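Local coordinates for protein polyketide synthase (Lyngbya majuscula 19L, PDB 3QIT) that probably releases the finished chain in curacin A biosynthesis as a decarboxylating thioesterase, with sulfate elimination, forming a terminal alkene, at residues N14-C19 with I85-Q90; H26-C31 with E91-P96; S168-A173 with I184-I189; T235-D240 with H269-D274; V263-G268 with I273-A278. One frame throughout, in Å; residues are numbered along the deposited sequence. Where two conformers were deposited one is given.

Contact 1: residues N14-C19 with I85-Q90; sequences NQICLC and IDRVIQ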
# COMPACT_ATOMS: atom_id res chain seq x y z
N ASN B 14 12.41 -0.07 8.94
CA ASN B 14 11.93 1.08 9.70
C ASN B 14 11.98 0.74 11.18
O ASN B 14 12.34 -0.38 11.54
CB ASN B 14 10.50 1.37 9.29
CG ASN B 14 10.40 1.89 7.88
OD1 ASN B 14 10.79 3.01 7.62
ND2 ASN B 14 9.86 1.08 6.97
N GLN B 15 11.65 1.70 12.03
CA GLN B 15 11.72 1.45 13.48
C GLN B 15 10.35 1.64 14.08
O GLN B 15 9.69 2.66 13.86
CB GLN B 15 12.71 2.42 14.11
CG GLN B 15 14.15 2.21 13.61
CD GLN B 15 14.76 0.94 14.16
OE1 GLN B 15 14.47 0.54 15.28
NE2 GLN B 15 15.63 0.29 13.37
N ILE B 16 9.92 0.65 14.87
CA ILE B 16 8.65 0.77 15.59
C ILE B 16 8.98 1.13 17.04
O ILE B 16 9.68 0.40 17.70
CB ILE B 16 7.91 -0.58 15.60
CG1 ILE B 16 7.56 -1.02 14.17
CG2 ILE B 16 6.61 -0.48 16.46
CD1 ILE B 16 7.09 -2.49 14.09
N CYS B 17 8.40 2.22 17.55
CA CYS B 17 8.56 2.55 18.97
C CYS B 17 7.46 1.85 19.77
O CYS B 17 6.27 2.03 19.47
CB CYS B 17 8.43 4.06 19.20
SG CYS B 17 8.71 4.45 20.99
N LEU B 18 7.84 1.05 20.77
CA LEU B 18 6.85 0.45 21.68
C LEU B 18 6.85 1.21 22.99
O LEU B 18 7.86 1.20 23.69
CB LEU B 18 7.23 -1.01 21.95
CG LEU B 18 7.24 -1.98 20.77
CD1 LEU B 18 7.56 -3.41 21.29
CD2 LEU B 18 5.92 -1.98 20.05
N CYS B 19 5.75 1.88 23.33
CA CYS B 19 5.65 2.53 24.63
C CYS B 19 5.12 1.48 25.59
O CYS B 19 4.21 0.73 25.24
CB CYS B 19 4.66 3.67 24.61
SG CYS B 19 5.06 4.99 23.43
N ILE B 85 1.25 -4.13 13.29
CA ILE B 85 0.65 -4.70 14.52
C ILE B 85 0.92 -6.23 14.65
O ILE B 85 1.26 -6.71 15.73
CB ILE B 85 -0.84 -4.38 14.65
CG1 ILE B 85 -1.02 -2.87 14.81
CG2 ILE B 85 -1.49 -5.13 15.85
CD1 ILE B 85 -2.42 -2.40 14.51
N ASP B 86 0.79 -6.96 13.55
CA ASP B 86 1.13 -8.41 13.51
C ASP B 86 2.58 -8.62 13.95
O ASP B 86 2.88 -9.52 14.76
CB ASP B 86 0.92 -8.97 12.10
CG ASP B 86 0.71 -10.49 12.06
OD1 ASP B 86 0.19 -11.08 13.04
OD2 ASP B 86 1.04 -11.09 11.01
N ARG B 87 3.49 -7.79 13.44
CA ARG B 87 4.90 -7.88 13.85
C ARG B 87 5.08 -7.65 15.36
O ARG B 87 5.85 -8.37 16.01
CB ARG B 87 5.75 -6.88 13.06
CG ARG B 87 7.22 -6.88 13.45
CD ARG B 87 7.85 -8.23 13.14
NE ARG B 87 9.24 -8.30 13.55
CZ ARG B 87 9.64 -8.70 14.76
NH1 ARG B 87 8.75 -9.08 15.67
NH2 ARG B 87 10.94 -8.73 15.05
N VAL B 88 4.37 -6.67 15.92
CA VAL B 88 4.43 -6.37 17.35
C VAL B 88 3.93 -7.58 18.16
O VAL B 88 4.57 -7.98 19.15
CB VAL B 88 3.58 -5.12 17.72
CG1 VAL B 88 3.52 -4.97 19.24
CG2 VAL B 88 4.19 -3.84 17.10
N ILE B 89 2.84 -8.19 17.72
CA ILE B 89 2.31 -9.38 18.41
C ILE B 89 3.32 -10.52 18.40
O ILE B 89 3.53 -11.20 19.43
CB ILE B 89 0.97 -9.83 17.82
CG1 ILE B 89 -0.09 -8.80 18.17
CG2 ILE B 89 0.55 -11.22 18.41
CD1 ILE B 89 -1.34 -8.87 17.32
N GLN B 90 3.99 -10.71 17.26
CA GLN B 90 5.01 -11.75 17.16
C GLN B 90 6.15 -11.53 18.15
O GLN B 90 6.82 -12.47 18.56
CB GLN B 90 5.58 -11.88 15.73
CG GLN B 90 4.56 -12.10 14.59
CD GLN B 90 3.44 -13.10 14.89
OE1 GLN B 90 3.70 -14.27 15.20
NE2 GLN B 90 2.19 -12.63 14.78
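L18 of strand 14-19 and V88 of helix 85-90 stand opposite each other with their CA atoms 8.4 Å apart, and the two axes come within 10.7 Å at a crossing angle of -62°. No hydrogen bond joins the two segments; aliphatic side chains carry the contact. V88 aims its CB at the strand, and both its methyls touch one branch of L18, CD2. L18 CD2 is 3.9 Å from V88 CG1 and 3.9 Å from V88 CG2. The two side chains lie alongside each other, running in opposite senses. V88 CG2 also reaches I16, whose CG2 lies 4.2 Å from it. I16 CG2 is placed anti to the backbone N of its own residue, which turns this branch to the valine and leaves CG1 to run on towards R87. The meeting there is slight, with I16 CD1 4.4 Å from R87 CG. Beyond this apolar stem, the R87 guanidinium forms a salt bridge with E91 in the next turn. Elsewhere on the helix, D86 O accepts both Q90 N and the side-chain Q90 NE2, and D86 has a salt bridge to R116. Strand 14-21 runs between strands 5-11 and 55-59 of the main sheet. Helix 78-91 covers one face of it, and its I85 and I89 pack against helix 104-115. On the other face, C17 and C19 touch R188 of helix 179-188. L148 of the second subunit packs on D86.

Contact 2: residues H26-C31 with E91-P96; sequences HPVVLC and ELPDQP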
# COMPACT_ATOMS: atom_id res chain seq x y z
N HIS B 26 4.63 -9.42 33.26
CA HIS B 26 3.21 -9.45 33.57
C HIS B 26 2.35 -9.60 32.30
O HIS B 26 2.82 -9.29 31.20
CB HIS B 26 2.80 -8.19 34.34
CG HIS B 26 3.30 -8.16 35.76
ND1 HIS B 26 3.15 -7.06 36.58
CD2 HIS B 26 3.94 -9.10 36.51
CE1 HIS B 26 3.67 -7.32 37.76
NE2 HIS B 26 4.17 -8.54 37.75
N PRO B 27 1.08 -10.06 32.45
CA PRO B 27 0.21 -10.28 31.28
C PRO B 27 0.03 -9.00 30.50
O PRO B 27 -0.08 -7.93 31.08
CB PRO B 27 -1.14 -10.71 31.89
CG PRO B 27 -0.81 -11.19 33.26
CD PRO B 27 0.47 -10.56 33.70
N VAL B 28 -0.05 -9.14 29.17
CA VAL B 28 -0.00 -7.97 28.28
C VAL B 28 -1.38 -7.40 27.98
O VAL B 28 -2.33 -8.13 27.67
CB VAL B 28 0.73 -8.32 26.96
CG1 VAL B 28 0.56 -7.17 25.92
CG2 VAL B 28 2.21 -8.63 27.24
N VAL B 29 -1.47 -6.07 28.02
CA VAL B 29 -2.58 -5.34 27.40
C VAL B 29 -1.97 -4.57 26.23
O VAL B 29 -1.14 -3.70 26.43
CB VAL B 29 -3.26 -4.36 28.36
CG1 VAL B 29 -4.45 -3.62 27.70
CG2 VAL B 29 -3.78 -5.11 29.62
N LEU B 30 -2.39 -4.94 25.03
CA LEU B 30 -1.87 -4.29 23.82
C LEU B 30 -2.90 -3.24 23.36
O LEU B 30 -4.05 -3.58 23.08
CB LEU B 30 -1.61 -5.34 22.73
CG LEU B 30 -1.21 -4.83 21.33
CD1 LEU B 30 0.10 -4.04 21.43
CD2 LEU B 30 -1.01 -6.03 20.43
N CYS B 31 -2.48 -1.97 23.28
CA CYS B 31 -3.37 -0.84 22.99
C CYS B 31 -2.95 -0.19 21.66
O CYS B 31 -1.78 0.14 21.47
CB CYS B 31 -3.25 0.24 24.06
SG CYS B 31 -3.65 -0.37 25.73
N GLU B 91 6.35 -10.28 18.55
CA GLU B 91 7.41 -9.91 19.49
C GLU B 91 7.00 -10.14 20.95
O GLU B 91 7.86 -10.26 21.82
CB GLU B 91 7.84 -8.46 19.25
CG GLU B 91 9.17 -8.05 19.89
CD GLU B 91 10.41 -8.67 19.24
OE1 GLU B 91 10.29 -9.40 18.23
OE2 GLU B 91 11.51 -8.43 19.77
N LEU B 92 5.70 -10.19 21.21
CA LEU B 92 5.18 -10.34 22.57
C LEU B 92 5.14 -11.81 22.97
O LEU B 92 5.27 -12.69 22.10
CB LEU B 92 3.79 -9.68 22.70
CG LEU B 92 3.80 -8.17 22.43
CD1 LEU B 92 2.36 -7.60 22.42
CD2 LEU B 92 4.67 -7.42 23.45
N PRO B 93 5.01 -12.09 24.28
CA PRO B 93 4.93 -13.49 24.74
C PRO B 93 3.81 -14.26 24.06
O PRO B 93 2.80 -13.66 23.65
CB PRO B 93 4.64 -13.34 26.23
CG PRO B 93 5.32 -12.07 26.61
CD PRO B 93 5.09 -11.15 25.41
N ASP B 94 3.99 -15.57 23.93
CA ASP B 94 3.01 -16.45 23.31
C ASP B 94 1.93 -16.89 24.31
O ASP B 94 1.87 -18.06 24.70
CB ASP B 94 3.73 -17.65 22.68
CG ASP B 94 2.81 -18.51 21.81
OD1 ASP B 94 1.71 -18.05 21.43
OD2 ASP B 94 3.20 -19.66 21.52
N GLN B 95 1.11 -15.92 24.73
CA GLN B 95 -0.02 -16.11 25.65
C GLN B 95 -1.13 -15.19 25.15
O GLN B 95 -0.85 -14.04 24.81
CB GLN B 95 0.34 -15.68 27.07
CG GLN B 95 1.41 -16.50 27.78
CD GLN B 95 1.01 -17.95 27.98
OE1 GLN B 95 -0.16 -18.26 28.26
NE2 GLN B 95 1.97 -18.86 27.84
N PRO B 96 -2.39 -15.67 25.09
CA PRO B 96 -3.48 -14.79 24.67
C PRO B 96 -3.53 -13.50 25.49
O PRO B 96 -3.43 -13.54 26.73
CB PRO B 96 -4.74 -15.63 24.90
CG PRO B 96 -4.26 -17.06 24.74
CD PRO B 96 -2.85 -17.06 25.34
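A single methyl of L92, in a loop without regular structure, spans two residues of a buried strand. L92 CD1 lies 4.0 Å from V28 CG1 and 4.2 Å from L30 CD2. V28 and L30 are two apart in the strand and both point towards the loop, so the methyl bridges their ends. The backbones stay well separated, with 8.1 Å between V28 CA and L92 CA, and no hydrogen bond crosses. V28 offers its two branches to different partners. CG1, anti to the backbone N (chi1 170°), meets the leucine; CG2, beside the N, turns to the proline, where P93 CD is 4.2 Å away. L92 and V28 meet at a slant, not side by side. The proline lies at the exposed margin of the patch. After it the chain bends in an inverse gamma turn centred on D94, with a weak bond from Q95 N to P93 O. L92 also packs on L97, where the next strand begins. V28 and L30 bond through their backbones to L98 of that strand. The arrangement belongs to a beta-alpha-beta crossover of the alpha/beta hydrolase fold: helix 78-91 comes from strand 55-59, passes over strand 28-32, and this loop returns the chain to strand 97-102.

Contact 3: residues S168-A173 with I184-I189; sequences SRLRQA and ILAQRI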
# COMPACT_ATOMS: atom_id res chain seq x y z
N SER B 168 -1.65 23.54 23.75
CA SER B 168 -2.96 24.21 23.75
C SER B 168 -3.85 23.67 22.63
O SER B 168 -5.06 23.47 22.81
CB SER B 168 -2.78 25.72 23.62
OG SER B 168 -2.09 26.25 24.73
N ARG B 169 -3.24 23.46 21.46
CA ARG B 169 -3.97 22.89 20.34
C ARG B 169 -4.47 21.48 20.66
O ARG B 169 -5.58 21.13 20.31
CB ARG B 169 -3.13 22.89 19.06
CG ARG B 169 -3.93 22.38 17.86
CD ARG B 169 -3.32 22.81 16.55
NE ARG B 169 -3.57 24.23 16.28
CZ ARG B 169 -3.30 24.81 15.12
NH1 ARG B 169 -2.79 24.10 14.13
NH2 ARG B 169 -3.54 26.11 14.95
N LEU B 170 -3.65 20.67 21.33
CA LEU B 170 -4.14 19.34 21.75
C LEU B 170 -5.33 19.44 22.72
O LEU B 170 -6.29 18.65 22.60
CB LEU B 170 -3.02 18.52 22.38
CG LEU B 170 -1.78 18.22 21.51
CD1 LEU B 170 -0.82 17.35 22.33
CD2 LEU B 170 -2.20 17.52 20.20
N ARG B 171 -5.23 20.37 23.68
CA ARG B 171 -6.28 20.51 24.70
C ARG B 171 -7.58 21.07 24.09
O ARG B 171 -8.67 20.72 24.55
CB ARG B 171 -5.80 21.32 25.92
CG ARG B 171 -6.68 21.15 27.18
CD ARG B 171 -6.05 21.80 28.42
NE ARG B 171 -6.86 21.56 29.63
CZ ARG B 171 -6.92 22.38 30.67
NH1 ARG B 171 -6.23 23.52 30.69
NH2 ARG B 171 -7.68 22.07 31.71
N GLN B 172 -7.47 21.91 23.06
CA GLN B 172 -8.67 22.38 22.38
C GLN B 172 -9.37 21.22 21.67
O GLN B 172 -10.61 21.17 21.67
CB GLN B 172 -8.37 23.56 21.45
CG GLN B 172 -7.94 24.80 22.25
CD GLN B 172 -7.81 26.06 21.40
OE1 GLN B 172 -8.65 26.35 20.56
NE2 GLN B 172 -6.75 26.82 21.65
N ALA B 173 -8.59 20.28 21.13
CA ALA B 173 -9.11 19.09 20.42
C ALA B 173 -9.74 18.09 21.39
O ALA B 173 -10.73 17.43 21.06
CB ALA B 173 -8.00 18.42 19.61
N ILE B 184 2.77 16.95 28.23
CA ILE B 184 3.52 15.71 28.07
C ILE B 184 3.40 15.14 26.61
O ILE B 184 4.40 14.70 25.99
CB ILE B 184 3.03 14.72 29.18
CG1 ILE B 184 3.68 15.15 30.52
CG2 ILE B 184 3.32 13.27 28.83
CD1 ILE B 184 3.00 14.57 31.76
N LEU B 185 2.19 15.16 26.08
CA LEU B 185 1.93 14.67 24.71
C LEU B 185 2.65 15.54 23.67
O LEU B 185 3.37 15.03 22.83
CB LEU B 185 0.44 14.67 24.44
CG LEU B 185 -0.32 13.57 25.21
CD1 LEU B 185 -1.82 13.89 25.19
CD2 LEU B 185 -0.04 12.22 24.61
N ALA B 186 2.50 16.86 23.80
CA ALA B 186 3.14 17.79 22.84
C ALA B 186 4.67 17.72 22.87
O ALA B 186 5.32 17.80 21.84
CB ALA B 186 2.66 19.24 23.10
N GLN B 187 5.24 17.63 24.09
CA GLN B 187 6.66 17.40 24.33
C GLN B 187 7.20 16.25 23.50
O GLN B 187 8.26 16.36 22.88
CB GLN B 187 6.81 17.10 25.84
CG GLN B 187 8.17 16.77 26.42
CD GLN B 187 8.08 16.62 27.97
OE1 GLN B 187 7.47 15.68 28.48
NE2 GLN B 187 8.67 17.55 28.70
N ARG B 188 6.43 15.17 23.42
CA ARG B 188 6.89 13.98 22.73
C ARG B 188 6.86 14.13 21.20
O ARG B 188 7.69 13.55 20.49
CB ARG B 188 6.09 12.75 23.17
CG ARG B 188 6.66 11.45 22.64
CD ARG B 188 6.21 10.27 23.47
NE ARG B 188 6.80 9.02 23.00
CZ ARG B 188 6.25 8.19 22.10
NH1 ARG B 188 5.08 8.47 21.54
NH2 ARG B 188 6.89 7.06 21.77
N ILE B 189 5.92 14.92 20.70
CA ILE B 189 5.68 15.00 19.26
C ILE B 189 5.90 16.37 18.67
O ILE B 189 5.27 16.73 17.68
CB ILE B 189 4.30 14.44 18.85
CG1 ILE B 189 3.14 15.14 19.60
CG2 ILE B 189 4.30 12.89 19.01
CD1 ILE B 189 1.76 14.88 18.91
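L170 points end-on from helix 163-173 into the flank of helix 179-188, and its CD1 does nearly all the touching. This methyl is 3.6 Å from L185 CB, 3.7 Å from A186 N and 4.0 Å from A186 CB. It therefore rests on the backbone step between L185 and A186 as well as on their side chains. The reach follows from an extended leucine: chi2 of -178° carries CD1 as far as possible from its CA. L185 meets it obliquely and presents its base, while the rest of that side chain goes on to L177 in the connecting loop. At the small A186 the backbones come nearest, with L170 CA 7.5 Å from A186 CA. No hydrogen bond links the segments. I189 is the first residue to leave the helix. Both helices belong to the insertion between strands 120-126 and 234-239, where relatives of this fold often carry a lid. A186 also packs on V163, A166 and A167 of the partner helix. W199 of strand 196-199 covers L170 and I189. R188 ties the pair to the main body through salt bridges with D60 and E6.

Contact 4: residues T235-D240 with H269-D274; sequences TLVYGD and HNLHID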
# COMPACT_ATOMS: atom_id res chain seq x y z
N THR B 235 -15.85 -6.72 23.59
CA THR B 235 -16.60 -5.66 24.25
C THR B 235 -16.55 -4.41 23.39
O THR B 235 -15.44 -3.91 23.08
CB THR B 235 -15.98 -5.34 25.62
OG1 THR B 235 -15.99 -6.54 26.41
CG2 THR B 235 -16.76 -4.24 26.34
N LEU B 236 -17.75 -3.95 23.00
CA LEU B 236 -17.91 -2.67 22.31
C LEU B 236 -18.09 -1.56 23.33
O LEU B 236 -19.03 -1.58 24.14
CB LEU B 236 -19.10 -2.71 21.33
CG LEU B 236 -18.98 -3.70 20.18
CD1 LEU B 236 -20.36 -4.02 19.55
CD2 LEU B 236 -17.99 -3.17 19.09
N VAL B 237 -17.19 -0.58 23.31
CA VAL B 237 -17.23 0.52 24.27
C VAL B 237 -17.56 1.82 23.57
O VAL B 237 -16.89 2.20 22.60
CB VAL B 237 -15.90 0.64 25.03
CG1 VAL B 237 -16.00 1.69 26.15
CG2 VAL B 237 -15.45 -0.72 25.55
N TYR B 238 -18.58 2.52 24.05
CA TYR B 238 -18.97 3.81 23.44
C TYR B 238 -19.05 4.92 24.44
O TYR B 238 -19.32 4.69 25.63
CB TYR B 238 -20.33 3.70 22.77
CG TYR B 238 -20.49 2.56 21.81
CD1 TYR B 238 -20.01 2.66 20.49
CD2 TYR B 238 -21.16 1.41 22.19
CE1 TYR B 238 -20.19 1.60 19.58
CE2 TYR B 238 -21.32 0.34 21.30
CZ TYR B 238 -20.84 0.45 19.99
OH TYR B 238 -21.03 -0.60 19.12
N GLY B 239 -18.82 6.14 23.97
CA GLY B 239 -19.03 7.33 24.78
C GLY B 239 -20.51 7.73 24.72
O GLY B 239 -21.10 7.81 23.65
N ASP B 240 -21.10 8.00 25.88
CA ASP B 240 -22.52 8.31 25.90
C ASP B 240 -22.83 9.68 25.28
O ASP B 240 -23.98 9.95 24.94
CB ASP B 240 -23.13 8.16 27.31
CG ASP B 240 -22.54 9.12 28.33
OD1 ASP B 240 -21.59 9.86 28.01
OD2 ASP B 240 -23.04 9.11 29.48
N HIS B 269 -16.01 11.03 22.20
CA HIS B 269 -15.25 10.12 21.35
C HIS B 269 -13.94 9.70 22.01
O HIS B 269 -13.48 8.55 21.86
CB HIS B 269 -14.96 10.79 20.01
CG HIS B 269 -14.15 9.95 19.08
ND1 HIS B 269 -14.58 8.72 18.62
CD2 HIS B 269 -12.93 10.17 18.52
CE1 HIS B 269 -13.65 8.21 17.82
NE2 HIS B 269 -12.65 9.07 17.74
N ASN B 270 -13.35 10.63 22.75
CA ASN B 270 -11.99 10.43 23.25
C ASN B 270 -11.96 9.83 24.65
O ASN B 270 -11.45 10.43 25.60
CB ASN B 270 -11.23 11.75 23.14
CG ASN B 270 -10.97 12.11 21.71
OD1 ASN B 270 -10.39 11.32 20.95
ND2 ASN B 270 -11.43 13.29 21.30
N LEU B 271 -12.50 8.62 24.75
CA LEU B 271 -12.68 7.96 26.04
C LEU B 271 -11.37 7.61 26.74
O LEU B 271 -11.32 7.52 27.97
CB LEU B 271 -13.53 6.70 25.87
CG LEU B 271 -15.03 6.88 25.57
CD1 LEU B 271 -15.68 5.51 25.38
CD2 LEU B 271 -15.75 7.67 26.66
N HIS B 272 -10.30 7.42 25.98
CA HIS B 272 -9.00 7.16 26.58
C HIS B 272 -8.51 8.34 27.42
O HIS B 272 -7.64 8.17 28.28
CB HIS B 272 -7.97 6.78 25.49
CG HIS B 272 -7.77 7.82 24.44
ND1 HIS B 272 -8.83 8.37 23.73
CD2 HIS B 272 -6.65 8.41 23.96
CE1 HIS B 272 -8.36 9.25 22.87
NE2 HIS B 272 -7.04 9.29 22.99
N ILE B 273 -9.12 9.51 27.22
CA ILE B 273 -8.80 10.68 28.03
C ILE B 273 -9.99 11.00 28.96
O ILE B 273 -9.79 11.20 30.17
CB ILE B 273 -8.49 11.92 27.15
CG1 ILE B 273 -7.43 11.57 26.08
CG2 ILE B 273 -8.07 13.12 28.01
CD1 ILE B 273 -6.15 10.99 26.63
N ASP B 274 -11.19 11.02 28.39
CA ASP B 274 -12.43 11.45 29.09
C ASP B 274 -12.81 10.52 30.24
O ASP B 274 -13.37 10.96 31.24
CB ASP B 274 -13.63 11.42 28.12
CG ASP B 274 -13.64 12.57 27.14
OD1 ASP B 274 -12.63 13.31 27.03
OD2 ASP B 274 -14.67 12.73 26.45
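This is a buried apolar contact at the C-terminal end of strand 234-239, next to the edge of the main sheet, where L271 at the start of a short helix lies against the backbone of Y238 and G239. L271 CD1 is 3.5 Å from Y238 C and 3.5 Å from G239 N, while L271 CD2 is 3.8 Å from G239 CA. G239 has no side chain, so the leucine can lie close to the main chain. Its CD1 also meets the side of V237, 3.9 Å from V237 CG1. V237 turns that methyl anti to its own N (chi1 -174°). The strand end and the loop approach most closely at G239 CA and H269 CA, 5.8 Å apart, without a hydrogen bond between them. The loop is shaped by an inverse gamma turn at N270. N270 O then takes both I273 N and D274 N, which starts the helix. E127 joins the two segments from outside: OE1 bonds to H269 ND1 and OE2 to G239 N. This is consistent with a charge-relay triad of S103, H269 and E127. H102 NE2 holds H269 O. Strand 234-239 runs between strands 120-126 and 261-265. V126 of the first covers L271, and V263 and L265 of the second flank V237.

Contact 5: residues V263-G268 with I273-A278; sequences VFLSGG and IDAAAA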
# COMPACT_ATOMS: atom_id res chain seq x y z
N VAL B 263 -20.98 -1.51 26.18
CA VAL B 263 -20.95 -0.63 27.34
C VAL B 263 -20.87 0.84 26.95
O VAL B 263 -20.19 1.22 25.97
CB VAL B 263 -19.88 -1.07 28.38
CG1 VAL B 263 -18.50 -0.79 27.90
CG2 VAL B 263 -20.13 -0.41 29.77
N PHE B 264 -21.58 1.67 27.71
CA PHE B 264 -21.50 3.11 27.51
C PHE B 264 -20.82 3.76 28.69
O PHE B 264 -21.29 3.66 29.83
CB PHE B 264 -22.91 3.69 27.27
CG PHE B 264 -23.53 3.20 26.00
CD1 PHE B 264 -24.19 1.96 25.94
CD2 PHE B 264 -23.43 3.95 24.83
CE1 PHE B 264 -24.76 1.50 24.75
CE2 PHE B 264 -23.99 3.50 23.63
CZ PHE B 264 -24.66 2.27 23.59
N LEU B 265 -19.72 4.45 28.40
CA LEU B 265 -18.96 5.15 29.42
C LEU B 265 -19.32 6.62 29.35
O LEU B 265 -19.83 7.10 28.32
CB LEU B 265 -17.45 4.98 29.17
CG LEU B 265 -16.84 3.58 29.34
CD1 LEU B 265 -15.29 3.65 29.32
CD2 LEU B 265 -17.35 2.90 30.61
N SER B 266 -19.07 7.34 30.43
CA SER B 266 -19.40 8.75 30.48
C SER B 266 -18.31 9.55 29.77
O SER B 266 -17.22 9.74 30.30
CB SER B 266 -19.56 9.21 31.93
OG SER B 266 -19.82 10.60 31.98
N GLY B 267 -18.63 10.02 28.57
CA GLY B 267 -17.69 10.83 27.81
C GLY B 267 -18.01 10.84 26.34
O GLY B 267 -18.98 10.22 25.89
N GLY B 268 -17.19 11.55 25.57
CA GLY B 268 -17.36 11.65 24.12
C GLY B 268 -16.51 10.63 23.37
O GLY B 268 -16.35 9.51 23.81
N ILE B 273 -9.12 9.51 27.22
CA ILE B 273 -8.80 10.68 28.03
C ILE B 273 -9.99 11.00 28.96
O ILE B 273 -9.79 11.20 30.17
CB ILE B 273 -8.49 11.92 27.15
CG1 ILE B 273 -7.43 11.57 26.08
CG2 ILE B 273 -8.07 13.12 28.01
CD1 ILE B 273 -6.15 10.99 26.63
N ASP B 274 -11.19 11.02 28.39
CA ASP B 274 -12.43 11.45 29.09
C ASP B 274 -12.81 10.52 30.24
O ASP B 274 -13.37 10.96 31.24
CB ASP B 274 -13.63 11.42 28.12
CG ASP B 274 -13.64 12.57 27.14
OD1 ASP B 274 -12.63 13.31 27.03
OD2 ASP B 274 -14.67 12.73 26.45
N ALA B 275 -12.54 9.24 30.07
CA ALA B 275 -13.04 8.19 30.97
C ALA B 275 -11.95 7.13 31.22
O ALA B 275 -12.23 5.92 31.23
CB ALA B 275 -14.27 7.53 30.35
N ALA B 276 -10.72 7.60 31.38
CA ALA B 276 -9.55 6.71 31.40
C ALA B 276 -9.65 5.67 32.53
O ALA B 276 -9.44 4.48 32.29
CB ALA B 276 -8.28 7.51 31.51
N ALA B 277 -9.97 6.12 33.74
CA ALA B 277 -10.07 5.19 34.87
C ALA B 277 -11.16 4.14 34.63
O ALA B 277 -10.98 2.96 34.92
CB ALA B 277 -10.32 5.93 36.17
N ALA B 278 -12.31 4.60 34.12
CA ALA B 278 -13.42 3.69 33.83
C ALA B 278 -13.06 2.67 32.76
O ALA B 278 -13.44 1.49 32.85
CB ALA B 278 -14.68 4.49 33.42
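G268 N donates to D274 OD2 at 2.9 Å, and around this bond the contact is tight. The bond is nearly straight, at 164°, and uses the anti lone pair of OD2, the one turned away from OD1. G267 lies beside the same carboxylate, with its CA 3.8 Å from D274 OD2 and 4.1 Å from D274 CB. The backbones come closest here, 5.4 Å between G267 CA and D274 CA. G267 adopts a phi of 159°, a conformation rarely open to residues with a side chain. Next to it, A275 CB lies 3.7 Å from S266 O, so the small alanine side chain sits against the main chain of the loop. A275 is the joint between helix 271-274 and helix 276-284.

Further along, the fit is looser. L265 divides its methyls: CD1 is 4.1 Å from A275 CB and CD2 is 4.2 Å from A278 CB. The leucine thus bridges the joint and the first turn of the following helix. S266 lies on the solvent side, and its hydroxyl stays away from the helix. L265 also packs on L279 and on V237 of the adjacent strand.

The polar part has further partners: D274 OD1 bonds to S176 OG, and D240 OD1 accepts G267 N. Both oxygens of D274 are therefore engaged, which probably limits rotation of the carboxylate and would be consistent with an ionised acid. Two aspartates grip consecutive glycine N-H groups, and this probably helps to set the path of the loop just before H269.

From the N terminus, contact 1 closes a long loop from strand 14-21 to helix 78-91. Contact 2 opens inside that loop and closes just beyond it, so the two cross; they touch where I89 and V88 meet L30. Contact 3 follows in series as a short closure between two helices of the insertion. It reaches back to contact 1 through R188, which lies against C17 and C19, and forward to contact 4 at A173 and N270. Contacts 4 and 5 start on neighbouring strands 234-239 and 261-265 and end on the same stretch, sharing I273 and D274. Contacts 1 and 4 both reach this sheet, on opposite sides of the chain's centre.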